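Local coordinates for transcriptional regulator, LacI family protein (Rhodococcus jostii, PDB 3K9C), which probably regulates transcription as a LacI-family DNA-binding protein with a periplasmic-binding-protein-like domain, at residues Y220-L225 against T235-A240. Numbering follows the deposited sequence.
Sequences YDDSRL and TISQDA. With GOL (glycerol), chain D.
Asp-221 and Gln-238 meet side by side, carboxylate against amide, where a loop passes the end of strand 235-237. Gln-238 NE2 gives one N-H to Asp-221 OD1 at 2.8 Å, nearly in its own amide plane and close to the C-O axis of the acceptor. The same nitrogen reaches glycerol O1 at 3.2 Å, while glycerol O3 donates to Asp-221 OD2 at 2.6 Å. A primary amide suits this place because its NH2 serves two acceptors while OE1 accepts from a water that in turn accepts from the Tyr-220 hydroxyl; a carboxylate suits Asp-221 because one oxygen takes the amide and the other the glycerol hydroxyl. On the backbone side, Asp-221 N donates to Ile-236 O at 2.7 Å. The beta-branched Ile-236 lays CB and CG2 over one face of the Tyr-220 ring, a CH-pi contact with CB 3.8 Å from the centroid; Arg-143 makes a cation-pi contact with the same ring. Thr-235 divides its two branches: chi1 of -171° carries OG1 to Asp-194 OD1, its hydrogen-bond partner, and to a weak bond from Asp-222 N, while CG2 packs 3.4 Å from Asp-222 CA. Asp-222 OD1 forms a salt bridge to Arg-272, and Ser-237 OG accepts from Asp-239 N, an ST turn. The polar pair lies in the cleft between the lobes, where LacI-family proteins bind effectors. The glycerol, probably from the crystallisation liquor, is held by Asp-221, Gln-238 and Arg-143; such polar groups would suit a hydroxyl-rich effector, as in sugar-binding relatives, though the natural one is not established.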
ATOM      1  N   TYR B 220       4.655  -9.215  11.461  1.00 16.48           N
ATOM      2  CA  TYR B 220       5.326 -10.195  10.632  1.00 18.65           C
ATOM      3  C   TYR B 220       5.434  -9.642   9.210  1.00 17.79           C
ATOM      4  O   TYR B 220       4.475  -9.060   8.694  1.00 18.49           O
ATOM      5  CB  TYR B 220       4.544 -11.523  10.650  1.00 16.66           C
ATOM      6  CG  TYR B 220       5.388 -12.756  10.415  1.00 15.87           C
ATOM      7  CD1 TYR B 220       5.626 -13.672  11.446  1.00 17.16           C
ATOM      8  CD2 TYR B 220       5.941 -13.019   9.163  1.00 17.09           C
ATOM      9  CE1 TYR B 220       6.394 -14.824  11.228  1.00 17.55           C
ATOM     10  CE2 TYR B 220       6.711 -14.157   8.937  1.00 17.18           C
ATOM     11  CZ  TYR B 220       6.933 -15.052   9.973  1.00 17.48           C
ATOM     12  OH  TYR B 220       7.719 -16.159   9.760  1.00 22.12           O
ATOM     13  N   ASP B 221       6.621  -9.814   8.619  1.00 19.13           N
ATOM     14  CA  ASP B 221       6.990  -9.388   7.256  1.00 20.85           C
ATOM     15  C   ASP B 221       8.101  -8.337   7.176  1.00 22.51           C
ATOM     16  O   ASP B 221       8.883  -8.338   6.223  1.00 24.49           O
ATOM     17  CB  ASP B 221       5.786  -8.838   6.464  1.00 21.10           C
ATOM     18  CG  ASP B 221       4.787  -9.916   6.081  1.00 23.32           C
ATOM     19  OD1 ASP B 221       5.131 -11.117   6.142  1.00 24.29           O
ATOM     20  OD2 ASP B 221       3.656  -9.554   5.704  1.00 25.45           O
ATOM     21  N   ASP B 222       8.159  -7.452   8.172  1.00 24.28           N
ATOM     22  CA  ASP B 222       9.123  -6.348   8.207  1.00 24.75           C
ATOM     23  C   ASP B 222       8.900  -5.524   6.945  1.00 25.24           C
ATOM     24  O   ASP B 222       9.824  -5.291   6.161  1.00 23.92           O
ATOM     25  CB  ASP B 222      10.579  -6.846   8.261  1.00 23.26           C
ATOM     26  CG  ASP B 222      11.577  -5.718   8.576  1.00 25.54           C
ATOM     27  OD1 ASP B 222      11.185  -4.747   9.256  1.00 24.91           O
ATOM     28  OD2 ASP B 222      12.757  -5.806   8.166  1.00 24.52           O
ATOM     29  N   SER B 223       7.656  -5.095   6.758  1.00 24.76           N
ATOM     30  CA  SER B 223       7.286  -4.303   5.597  1.00 26.02           C
ATOM     31  C   SER B 223       7.439  -2.825   5.941  1.00 26.64           C
ATOM     32  O   SER B 223       7.768  -2.486   7.077  1.00 24.12           O
ATOM     33  CB  SER B 223       5.842  -4.617   5.186  1.00 28.21           C
ATOM     34  OG  SER B 223       4.919  -4.156   6.151  1.00 29.89           O
ATOM     35  N   ARG B 224       7.193  -1.954   4.964  1.00 26.33           N
ATOM     36  CA  ARG B 224       7.333  -0.512   5.159  1.00 28.14           C
ATOM     37  C   ARG B 224       6.538   0.008   6.348  1.00 27.45           C
ATOM     38  O   ARG B 224       6.912   0.999   6.972  1.00 26.03           O
ATOM     39  CB  ARG B 224       6.904   0.252   3.896  1.00 30.05           C
ATOM     40  CG  ARG B 224       5.411   0.199   3.587  1.00 32.50           C
ATOM     41  CD  ARG B 224       5.051   1.109   2.411  1.00 34.62           C
ATOM     42  NE  ARG B 224       5.325   2.517   2.696  1.00 34.51           N
ATOM     43  CZ  ARG B 224       4.570   3.287   3.470  1.00 35.11           C
ATOM     44  NH1 ARG B 224       3.479   2.792   4.042  1.00 36.01           N
ATOM     45  NH2 ARG B 224       4.915   4.553   3.684  1.00 36.08           N
ATOM     46  N   LEU B 225       5.441  -0.665   6.666  1.00 29.91           N
ATOM     47  CA  LEU B 225       4.598  -0.255   7.782  1.00 29.70           C
ATOM     48  C   LEU B 225       5.379  -0.295   9.091  1.00 29.74           C
ATOM     49  O   LEU B 225       5.288   0.616   9.902  1.00 29.03           O
ATOM     50  CB  LEU B 225       3.390  -1.193   7.889  1.00 32.85           C
ATOM     51  CG  LEU B 225       2.503  -1.352   6.651  1.00 34.94           C
ATOM     52  CD1 LEU B 225       1.516  -2.478   6.867  1.00 34.24           C
ATOM     53  CD2 LEU B 225       1.781  -0.044   6.377  1.00 37.07           C
ATOM     54  N   THR B 235       9.002  -6.875  14.568  1.00 18.94           N
ATOM     55  CA  THR B 235       8.417  -7.782  13.590  1.00 19.79           C
ATOM     56  C   THR B 235       9.375  -8.898  13.190  1.00 20.53           C
ATOM     57  O   THR B 235      10.520  -8.933  13.630  1.00 20.37           O
ATOM     58  CB  THR B 235       8.025  -6.987  12.319  1.00 20.27           C
ATOM     59  OG1 THR B 235       7.258  -7.810  11.441  1.00 21.40           O
ATOM     60  CG2 THR B 235       9.272  -6.514  11.587  1.00 21.04           C
ATOM     61  N   ILE B 236       8.892  -9.801  12.347  1.00 20.86           N
ATOM     62  CA  ILE B 236       9.685 -10.917  11.863  1.00 20.93           C
ATOM     63  C   ILE B 236       9.943 -10.755  10.374  1.00 22.84           C
ATOM     64  O   ILE B 236       9.001 -10.723   9.573  1.00 21.84           O
ATOM     65  CB  ILE B 236       8.958 -12.251  12.103  1.00 22.25           C
ATOM     66  CG1 ILE B 236       8.851 -12.500  13.605  1.00 22.26           C
ATOM     67  CG2 ILE B 236       9.696 -13.380  11.420  1.00 21.08           C
ATOM     68  CD1 ILE B 236       7.906 -13.587  13.943  1.00 28.94           C
ATOM     69  N   SER B 237      11.215 -10.646  10.002  1.00 20.95           N
ATOM     70  CA  SER B 237      11.572 -10.480   8.600  1.00 22.62           C
ATOM     71  C   SER B 237      11.621 -11.786   7.841  1.00 24.25           C
ATOM     72  O   SER B 237      12.013 -12.820   8.381  1.00 26.05           O
ATOM     73  CB  SER B 237      12.930  -9.790   8.461  1.00 24.35           C
ATOM     74  OG  SER B 237      13.399  -9.883   7.125  1.00 23.71           O
ATOM     75  N   GLN B 238      11.219 -11.724   6.577  1.00 25.48           N
ATOM     76  CA  GLN B 238      11.239 -12.879   5.698  1.00 25.85           C
ATOM     77  C   GLN B 238      12.348 -12.651   4.684  1.00 26.66           C
ATOM     78  O   GLN B 238      12.560 -13.458   3.779  1.00 27.79           O
ATOM     79  CB  GLN B 238       9.913 -13.010   4.966  1.00 27.25           C
ATOM     80  CG  GLN B 238       8.720 -13.191   5.865  1.00 26.50           C
ATOM     81  CD  GLN B 238       7.625 -13.973   5.173  1.00 25.73           C
ATOM     82  OE1 GLN B 238       7.832 -15.114   4.759  1.00 24.34           O
ATOM     83  NE2 GLN B 238       6.455 -13.363   5.041  1.00 25.17           N
ATOM     84  N   ASP B 239      13.040 -11.528   4.845  1.00 28.62           N
ATOM     85  CA  ASP B 239      14.138 -11.146   3.964  1.00 28.89           C
ATOM     86  C   ASP B 239      13.674 -11.099   2.517  1.00 28.26           C
ATOM     87  O   ASP B 239      14.043 -11.948   1.711  1.00 29.18           O
ATOM     88  CB  ASP B 239      15.298 -12.130   4.092  1.00 30.38           C
ATOM     89  CG  ASP B 239      16.614 -11.527   3.642  1.00 34.30           C
ATOM     90  OD1 ASP B 239      16.616 -10.791   2.627  1.00 35.17           O
ATOM     91  OD2 ASP B 239      17.644 -11.790   4.300  1.00 36.17           O
ATOM     92  N   ALA B 240      12.867 -10.093   2.204  1.00 28.14           N
ATOM     93  CA  ALA B 240      12.317  -9.906   0.866  1.00 27.58           C
ATOM     94  C   ALA B 240      13.361  -9.982  -0.263  1.00 27.37           C
ATOM     95  O   ALA B 240      13.145 -10.653  -1.284  1.00 25.83           O
ATOM     96  CB  ALA B 240      11.581  -8.572   0.807  1.00 24.96           C
TER
HETATM   97  C1  GOL D 349       2.797 -14.129   4.385  1.00 35.07           C
HETATM   98  O1  GOL D 349       3.815 -14.503   3.735  1.00 35.33           O
HETATM   99  C2  GOL D 349       2.823 -12.703   4.494  1.00 36.81           C
HETATM  100  O2  GOL D 349       2.971 -12.801   5.768  1.00 33.58           O
HETATM  101  C3  GOL D 349       1.645 -11.743   4.292  1.00 34.40           C
HETATM  102  O3  GOL D 349       1.671 -10.495   4.388  1.00 33.61           O
HETATM  103  O   HOH W   1       8.331 -17.012   6.966  1.00 28.27           O
HETATM  104  O   HOH W   2      13.718  -7.447   6.544  1.00 29.44           O